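Side-chain contacts in hypothetical conserved protein (Geobacillus kaustophilus, PDB 2YXY), which is of unknown function; it belongs to the DUF1811 family (SH3 clan) and joins a helical hairpin to a small antiparallel beta sheet: residues 21-26 and 51-56; 65-70 and 75-80; 90-95 and 100-105. All coordinates share one frame; numbering follows the deposited sequence.

Contact 1: 21-26 and 51-56; sequences QEIAML and MAKAYM
Ile23 and Ala52 bring two helices together: their CA atoms, 6.7 Å apart, are the nearest pair between 21-26, in the first half of helix 16-36, and 51-56, where helix 39-54 runs out after Ala54. Met56 N still bonds back to Lys53 O, which keeps the departing turn compact. So close an approach suits alanine, whose one methyl group lets the backbones draw near. Ala52 CB meets Ile23 CG1 at 3.5 Å and lies 3.8 Å from Ile23 CD1, so the isoleucine lays its longer branch against the methyl. That branch stands beside the backbone N, with CG1 anti to the carbonyl carbon (chi1 -72°). Its end, CD1, then reaches two more side chains. Met56 comes tip to tip, its chain bent at chi3 to bring CE within 3.9 Å of Ile23 CD1, while Lys53 offers the aliphatic CG at the margin and carries its amine onward along an extended chain. Nearby, Leu26 takes the same contact face further, onto Tyr45, Lys48 and Ile49 of helix 39-54. The chemistry here is wholly apolar: one branched side chain fits among a methyl, a thioether end and a lysine stem, and dispersion and the hydrophobic effect supply the attraction at this point.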
# COMPACT_ATOMS: atom_id res chain seq x y z
N GLN A 21 8.46 -9.59 -9.44
CA GLN A 21 9.82 -9.24 -9.84
C GLN A 21 10.07 -7.75 -9.54
O GLN A 21 11.15 -7.37 -9.10
CB GLN A 21 10.03 -9.53 -11.34
CG GLN A 21 9.82 -11.02 -11.64
CD GLN A 21 9.87 -11.38 -13.11
OE1 GLN A 21 9.16 -10.80 -13.94
NE2 GLN A 21 10.68 -12.38 -13.44
N GLU A 22 9.08 -6.90 -9.81
CA GLU A 22 9.25 -5.49 -9.52
C GLU A 22 9.44 -5.35 -7.98
O GLU A 22 10.34 -4.68 -7.50
CB GLU A 22 8.02 -4.71 -9.98
CG GLU A 22 7.99 -3.26 -9.49
CD GLU A 22 8.91 -2.34 -10.30
OE1 GLU A 22 8.85 -1.10 -10.08
OE2 GLU A 22 9.67 -2.87 -11.14
N ILE A 23 8.61 -6.05 -7.21
CA ILE A 23 8.72 -5.96 -5.76
C ILE A 23 10.08 -6.42 -5.25
O ILE A 23 10.64 -5.81 -4.33
CB ILE A 23 7.59 -6.75 -5.08
CG1 ILE A 23 6.27 -5.99 -5.28
CG2 ILE A 23 7.90 -6.96 -3.58
CD1 ILE A 23 5.01 -6.85 -5.12
N ALA A 24 10.62 -7.49 -5.83
CA ALA A 24 11.93 -8.01 -5.43
C ALA A 24 13.02 -6.95 -5.72
O ALA A 24 13.94 -6.75 -4.94
CB ALA A 24 12.27 -9.34 -6.18
N MET A 25 12.91 -6.29 -6.86
CA MET A 25 13.87 -5.27 -7.24
C MET A 25 13.77 -4.05 -6.29
O MET A 25 14.78 -3.52 -5.83
CB MET A 25 13.60 -4.84 -8.69
CG MET A 25 14.40 -3.62 -9.21
SD MET A 25 13.63 -2.02 -8.85
CE MET A 25 12.32 -1.89 -10.14
N LEU A 26 12.54 -3.62 -6.02
CA LEU A 26 12.31 -2.48 -5.14
C LEU A 26 12.78 -2.82 -3.72
O LEU A 26 13.37 -1.97 -3.02
CB LEU A 26 10.81 -2.14 -5.11
CG LEU A 26 10.13 -1.60 -6.39
CD1 LEU A 26 8.59 -1.61 -6.25
CD2 LEU A 26 10.64 -0.19 -6.67
N MET A 51 2.21 -0.18 -3.51
CA MET A 51 1.38 -0.09 -4.71
C MET A 51 1.44 -1.37 -5.51
O MET A 51 0.40 -1.86 -5.94
CB MET A 51 1.80 1.10 -5.59
CG MET A 51 1.35 2.43 -5.06
SD MET A 51 -0.45 2.51 -4.78
CE MET A 51 -1.08 2.22 -6.39
N ALA A 52 2.64 -1.90 -5.73
CA ALA A 52 2.72 -3.13 -6.48
C ALA A 52 1.96 -4.25 -5.74
O ALA A 52 1.29 -5.07 -6.38
CB ALA A 52 4.18 -3.53 -6.70
N LYS A 53 2.06 -4.30 -4.42
CA LYS A 53 1.35 -5.32 -3.65
C LYS A 53 -0.18 -5.21 -3.81
O LYS A 53 -0.86 -6.21 -3.93
CB LYS A 53 1.71 -5.24 -2.17
CG LYS A 53 3.10 -5.81 -1.84
CD LYS A 53 3.38 -5.69 -0.33
CE LYS A 53 4.68 -6.37 0.05
NZ LYS A 53 5.08 -5.92 1.44
N ALA A 54 -0.68 -3.98 -3.85
CA ALA A 54 -2.10 -3.72 -3.98
C ALA A 54 -2.70 -4.36 -5.23
O ALA A 54 -3.86 -4.78 -5.22
CB ALA A 54 -2.36 -2.23 -4.00
N TYR A 55 -1.92 -4.40 -6.31
CA TYR A 55 -2.38 -4.99 -7.55
C TYR A 55 -2.38 -6.52 -7.52
O TYR A 55 -2.73 -7.13 -8.52
CB TYR A 55 -1.52 -4.48 -8.72
CG TYR A 55 -1.96 -3.11 -9.15
CD1 TYR A 55 -1.25 -1.96 -8.76
CD2 TYR A 55 -3.13 -2.95 -9.90
CE1 TYR A 55 -1.71 -0.68 -9.10
CE2 TYR A 55 -3.59 -1.67 -10.23
CZ TYR A 55 -2.87 -0.55 -9.83
OH TYR A 55 -3.34 0.69 -10.14
N MET A 56 -1.98 -7.12 -6.40
CA MET A 56 -2.02 -8.59 -6.26
C MET A 56 -3.12 -8.94 -5.25
O MET A 56 -3.26 -10.10 -4.87
CB MET A 56 -0.68 -9.16 -5.77
CG MET A 56 0.50 -8.89 -6.70
SD MET A 56 1.96 -9.90 -6.38
CE MET A 56 2.29 -9.55 -4.71

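Contact 2: 65-70 and 75-80; sequences GEIYEI and GEYFKV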
# COMPACT_ATOMS: atom_id res chain seq x y z
N GLY A 65 -17.58 1.49 5.15
CA GLY A 65 -18.13 1.38 6.48
C GLY A 65 -17.28 0.53 7.39
O GLY A 65 -17.35 0.66 8.61
N GLU A 66 -16.48 -0.36 6.81
CA GLU A 66 -15.61 -1.22 7.61
C GLU A 66 -14.38 -0.45 8.09
O GLU A 66 -13.97 0.56 7.50
CB GLU A 66 -15.18 -2.43 6.80
CG GLU A 66 -15.81 -3.74 7.24
CD GLU A 66 -17.32 -3.71 7.21
OE1 GLU A 66 -17.93 -3.03 8.07
OE2 GLU A 66 -17.91 -4.37 6.33
N ILE A 67 -13.79 -0.93 9.18
CA ILE A 67 -12.63 -0.32 9.79
C ILE A 67 -11.52 -1.37 9.82
O ILE A 67 -11.77 -2.53 10.19
CB ILE A 67 -12.94 0.11 11.25
CG1 ILE A 67 -14.24 0.92 11.27
CG2 ILE A 67 -11.79 0.94 11.83
CD1 ILE A 67 -14.86 1.03 12.65
N TYR A 68 -10.31 -0.99 9.42
CA TYR A 68 -9.23 -1.98 9.42
C TYR A 68 -7.94 -1.53 10.09
O TYR A 68 -7.64 -0.34 10.16
CB TYR A 68 -8.87 -2.39 7.97
CG TYR A 68 -10.04 -2.80 7.10
CD1 TYR A 68 -10.87 -1.84 6.53
CD2 TYR A 68 -10.32 -4.14 6.88
CE1 TYR A 68 -11.96 -2.21 5.76
CE2 TYR A 68 -11.41 -4.52 6.11
CZ TYR A 68 -12.23 -3.55 5.56
OH TYR A 68 -13.33 -3.93 4.81
N GLU A 69 -7.17 -2.49 10.59
CA GLU A 69 -5.87 -2.19 11.15
C GLU A 69 -5.02 -1.76 9.96
O GLU A 69 -5.17 -2.30 8.85
CB GLU A 69 -5.19 -3.44 11.72
CG GLU A 69 -5.73 -3.95 13.01
CD GLU A 69 -4.66 -4.69 13.78
OE1 GLU A 69 -3.69 -4.03 14.22
OE2 GLU A 69 -4.79 -5.93 13.95
N ILE A 70 -4.12 -0.82 10.18
CA ILE A 70 -3.24 -0.34 9.13
C ILE A 70 -1.92 -1.09 9.16
O ILE A 70 -1.17 -1.00 10.14
CB ILE A 70 -2.98 1.16 9.29
CG1 ILE A 70 -4.32 1.90 9.21
CG2 ILE A 70 -1.96 1.63 8.23
CD1 ILE A 70 -4.24 3.40 9.52
N GLY A 75 -1.98 -0.98 16.27
CA GLY A 75 -2.86 -0.12 17.04
C GLY A 75 -3.55 1.02 16.29
O GLY A 75 -4.33 1.77 16.88
N GLU A 76 -3.27 1.17 15.00
CA GLU A 76 -3.91 2.23 14.23
C GLU A 76 -4.95 1.63 13.29
O GLU A 76 -4.77 0.52 12.78
CB GLU A 76 -2.85 3.02 13.48
CG GLU A 76 -1.74 3.44 14.40
CD GLU A 76 -0.89 4.53 13.82
OE1 GLU A 76 -1.48 5.55 13.40
OE2 GLU A 76 0.35 4.36 13.78
N TYR A 77 -6.05 2.35 13.08
CA TYR A 77 -7.14 1.84 12.25
C TYR A 77 -7.60 2.82 11.21
O TYR A 77 -7.48 4.04 11.38
CB TYR A 77 -8.33 1.39 13.12
CG TYR A 77 -8.06 0.13 13.91
CD1 TYR A 77 -7.27 0.15 15.07
CD2 TYR A 77 -8.51 -1.11 13.45
CE1 TYR A 77 -6.93 -1.01 15.74
CE2 TYR A 77 -8.18 -2.28 14.11
CZ TYR A 77 -7.39 -2.23 15.25
OH TYR A 77 -7.04 -3.42 15.89
N PHE A 78 -8.16 2.28 10.13
CA PHE A 78 -8.64 3.10 9.03
C PHE A 78 -10.10 2.78 8.76
O PHE A 78 -10.49 1.61 8.66
CB PHE A 78 -7.79 2.80 7.78
CG PHE A 78 -8.02 3.73 6.63
CD1 PHE A 78 -8.73 3.31 5.51
CD2 PHE A 78 -7.48 5.02 6.64
CE1 PHE A 78 -8.88 4.13 4.41
CE2 PHE A 78 -7.63 5.87 5.53
CZ PHE A 78 -8.33 5.42 4.41
N LYS A 79 -10.91 3.81 8.62
CA LYS A 79 -12.33 3.62 8.37
C LYS A 79 -12.56 3.87 6.89
O LYS A 79 -12.36 4.98 6.41
CB LYS A 79 -13.13 4.61 9.21
CG LYS A 79 -14.48 4.10 9.62
CD LYS A 79 -15.36 3.82 8.45
CE LYS A 79 -16.76 3.48 8.95
NZ LYS A 79 -17.23 4.51 9.93
N VAL A 80 -13.01 2.85 6.18
CA VAL A 80 -13.22 2.99 4.75
C VAL A 80 -14.54 3.67 4.36
O VAL A 80 -15.62 3.24 4.74
CB VAL A 80 -13.19 1.62 4.06
CG1 VAL A 80 -13.44 1.80 2.57
CG2 VAL A 80 -11.85 0.93 4.34
O HOH W 1 -2.76 -3.45 16.46
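The Tyr77 ring has Glu69 over one face: Glu69 CA sits 4.1 Å from the ring centroid and 29° off its normal, a CH-pi contact. The two side chains run alongside each other, with carboxylate and ring planes 25° apart. Ile67 crosses Tyr77 at about a right angle, its CG2 3.7 Å from Tyr77 CB. The Tyr68 ring, on the other side of the sheet, receives Val80 CG2 at its edge, 3.4 Å from Tyr68 CE1; its hydroxyl bonds to His63 N. Tyr68 CG lies beside the backbone N (chi1 -50°), which turns the ring toward Val80. An alanine at Tyr77 removes the ring and is likely to uncover Glu69 CA and leave the Glu69 side chain without the group it lies along. Glu69 OE1 accepts from a water at 2.5 Å that in turn accepts from Gly75 N, and it also pairs with Arg108, a charge that suits glutamate here. Gly75 has positive phi, which favours glycine. Between the strands, Tyr68 and Phe78 form a hydrogen-bonded pair, Tyr68 N to Phe78 O and Phe78 N to Tyr68 O both 2.7 Å, flanked by the non-hydrogen-bonded pairs Ile67-Lys79 and Glu69-Tyr77: the alternation of an antiparallel beta hairpin, here opening the four-stranded sheet.

Contact 3: 90-95 and 100-105; sequences GWRLKG and EALPIS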
# COMPACT_ATOMS: atom_id res chain seq x y z
N GLY A 90 -10.79 6.95 2.87
CA GLY A 90 -11.36 6.95 4.20
C GLY A 90 -10.51 7.80 5.11
O GLY A 90 -9.89 8.76 4.65
N TRP A 91 -10.45 7.46 6.39
CA TRP A 91 -9.65 8.25 7.32
C TRP A 91 -9.16 7.44 8.51
O TRP A 91 -9.79 6.46 8.92
CB TRP A 91 -10.48 9.44 7.80
CG TRP A 91 -11.93 9.10 8.00
CD1 TRP A 91 -12.45 8.28 8.95
CD2 TRP A 91 -13.02 9.47 7.15
NE1 TRP A 91 -13.80 8.11 8.75
CE2 TRP A 91 -14.18 8.84 7.65
CE3 TRP A 91 -13.14 10.29 6.01
CZ2 TRP A 91 -15.44 8.98 7.05
CZ3 TRP A 91 -14.40 10.43 5.41
CH2 TRP A 91 -15.53 9.78 5.94
N ARG A 92 -8.00 7.84 9.05
CA ARG A 92 -7.43 7.16 10.20
C ARG A 92 -8.18 7.64 11.43
O ARG A 92 -8.40 8.83 11.59
CB ARG A 92 -5.95 7.52 10.35
CG ARG A 92 -5.08 7.08 9.18
CD ARG A 92 -3.75 7.83 9.18
NE ARG A 92 -2.90 7.49 8.04
CZ ARG A 92 -1.97 6.53 8.04
NH1 ARG A 92 -1.24 6.30 6.95
NH2 ARG A 92 -1.77 5.81 9.14
N LEU A 93 -8.56 6.72 12.31
CA LEU A 93 -9.29 7.10 13.51
C LEU A 93 -8.46 7.97 14.46
O LEU A 93 -8.90 9.06 14.86
CB LEU A 93 -9.79 5.85 14.23
CG LEU A 93 -10.69 4.98 13.34
CD1 LEU A 93 -11.19 3.77 14.12
CD2 LEU A 93 -11.87 5.81 12.82
N LYS A 94 -7.25 7.52 14.80
CA LYS A 94 -6.40 8.26 15.72
C LYS A 94 -5.86 9.57 15.17
O LYS A 94 -5.13 10.27 15.86
CB LYS A 94 -5.22 7.40 16.18
CG LYS A 94 -5.59 6.32 17.18
CD LYS A 94 -4.49 6.10 18.22
CE LYS A 94 -3.18 5.60 17.61
NZ LYS A 94 -2.57 6.58 16.67
N GLY A 95 -6.22 9.91 13.94
CA GLY A 95 -5.73 11.15 13.37
C GLY A 95 -6.83 12.15 13.10
O GLY A 95 -7.89 12.11 13.72
N GLU A 100 -8.40 10.46 2.99
CA GLU A 100 -7.11 10.05 2.46
C GLU A 100 -7.26 8.76 1.65
O GLU A 100 -8.07 7.91 2.00
CB GLU A 100 -6.17 9.85 3.65
CG GLU A 100 -4.90 9.09 3.41
CD GLU A 100 -4.22 8.73 4.71
OE1 GLU A 100 -3.11 8.16 4.67
OE2 GLU A 100 -4.80 9.02 5.78
N ALA A 101 -6.48 8.64 0.58
CA ALA A 101 -6.52 7.44 -0.27
C ALA A 101 -5.38 6.51 0.13
O ALA A 101 -4.21 6.89 0.09
CB ALA A 101 -6.38 7.84 -1.75
N LEU A 102 -5.72 5.29 0.49
CA LEU A 102 -4.72 4.33 0.93
C LEU A 102 -4.78 3.08 0.07
O LEU A 102 -5.87 2.59 -0.23
CB LEU A 102 -5.00 3.96 2.39
CG LEU A 102 -3.86 3.87 3.40
CD1 LEU A 102 -3.04 5.17 3.40
CD2 LEU A 102 -4.43 3.61 4.79
N PRO A 103 -3.61 2.55 -0.35
CA PRO A 103 -3.60 1.33 -1.17
C PRO A 103 -4.18 0.22 -0.31
O PRO A 103 -3.90 0.18 0.91
CB PRO A 103 -2.10 1.08 -1.47
CG PRO A 103 -1.44 2.42 -1.23
CD PRO A 103 -2.23 3.01 -0.05
N ILE A 104 -4.98 -0.67 -0.90
CA ILE A 104 -5.60 -1.75 -0.12
C ILE A 104 -4.57 -2.68 0.54
O ILE A 104 -4.88 -3.38 1.51
CB ILE A 104 -6.61 -2.58 -0.98
CG1 ILE A 104 -5.94 -3.17 -2.24
CG2 ILE A 104 -7.75 -1.67 -1.42
CD1 ILE A 104 -6.91 -4.05 -3.08
N SER A 105 -3.34 -2.65 0.03
CA SER A 105 -2.29 -3.48 0.61
C SER A 105 -1.90 -2.99 2.03
O SER A 105 -1.20 -3.69 2.76
CB SER A 105 -1.05 -3.45 -0.30
OG SER A 105 -0.68 -2.11 -0.57
O HOH W 2 -7.16 10.40 7.44
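Glu100 and Arg92 give this contact most of its side-chain surface, and Gly90 supplies the backbone pairing beneath them. Gly90 and Glu100 form an antiparallel hydrogen-bonded pair, with Gly90 N to Glu100 O at 3.0 Å and Glu100 N to Gly90 O at 2.8 Å; the second bond is the more bent at its hydrogen, 135°. Glycine suits this buried place, where the Phe78 ring packs against the backbone at Gly90 N. Toward Arg92 the pairing stops, while Leu102 continues it with Ala88; on the Arg92 side, Glu100 and Arg92 meet through their side chains. Glu100 puts CG anti to the backbone N (chi1 164°) and stays extended, so its carboxylate travels out to the guanidinium of Arg92, whose chain is straight from CG to NE. The two planes are nearly coplanar, 26° apart, and the carboxylate meets the guanidinium at its edge. Arg92 NE stands 3.3 Å from Glu100 OE2, while Arg92 NH1 lies 3.5 Å from Glu100 OE1; these bonds, and a third from NE to OE1, are weak, so the salt bridge is a loose one. A water donates to Glu100 OE2 and accepts from Arg92 N, linking the carboxylate to the backbone as well. Leu102 CD1 comes within 4.1 Å of Arg92 NH1, and Leu102 also packs on Phe78. Opposite charges thus meet through long, weak bonds, and the partly exposed setting probably makes the attraction modest, with water sharing the load.

From the N terminus, helix 16-36 turns back into helix 39-54, and contact 1 closes this helical hairpin across 24 intervening residues. The chain then enters the sheet, where contact 2 closes the short loop between strands 67-70 and 76-84, and contact 3 the loop between 87-92 and 100-103. The three follow in series; none nests within or crosses another. Contacts 2 and 3 lie with centres about 7 Å apart, since strands 76-84 and 87-92 are neighbours. Contact 1 lies across the chain's centre from both, yet touches contact 3: Ser105, Ile104 and Pro103 pack on Lys53, Ala54 and Met51, tying the end of the last strand and the 3-10 turn after it to the end of helix 39-54.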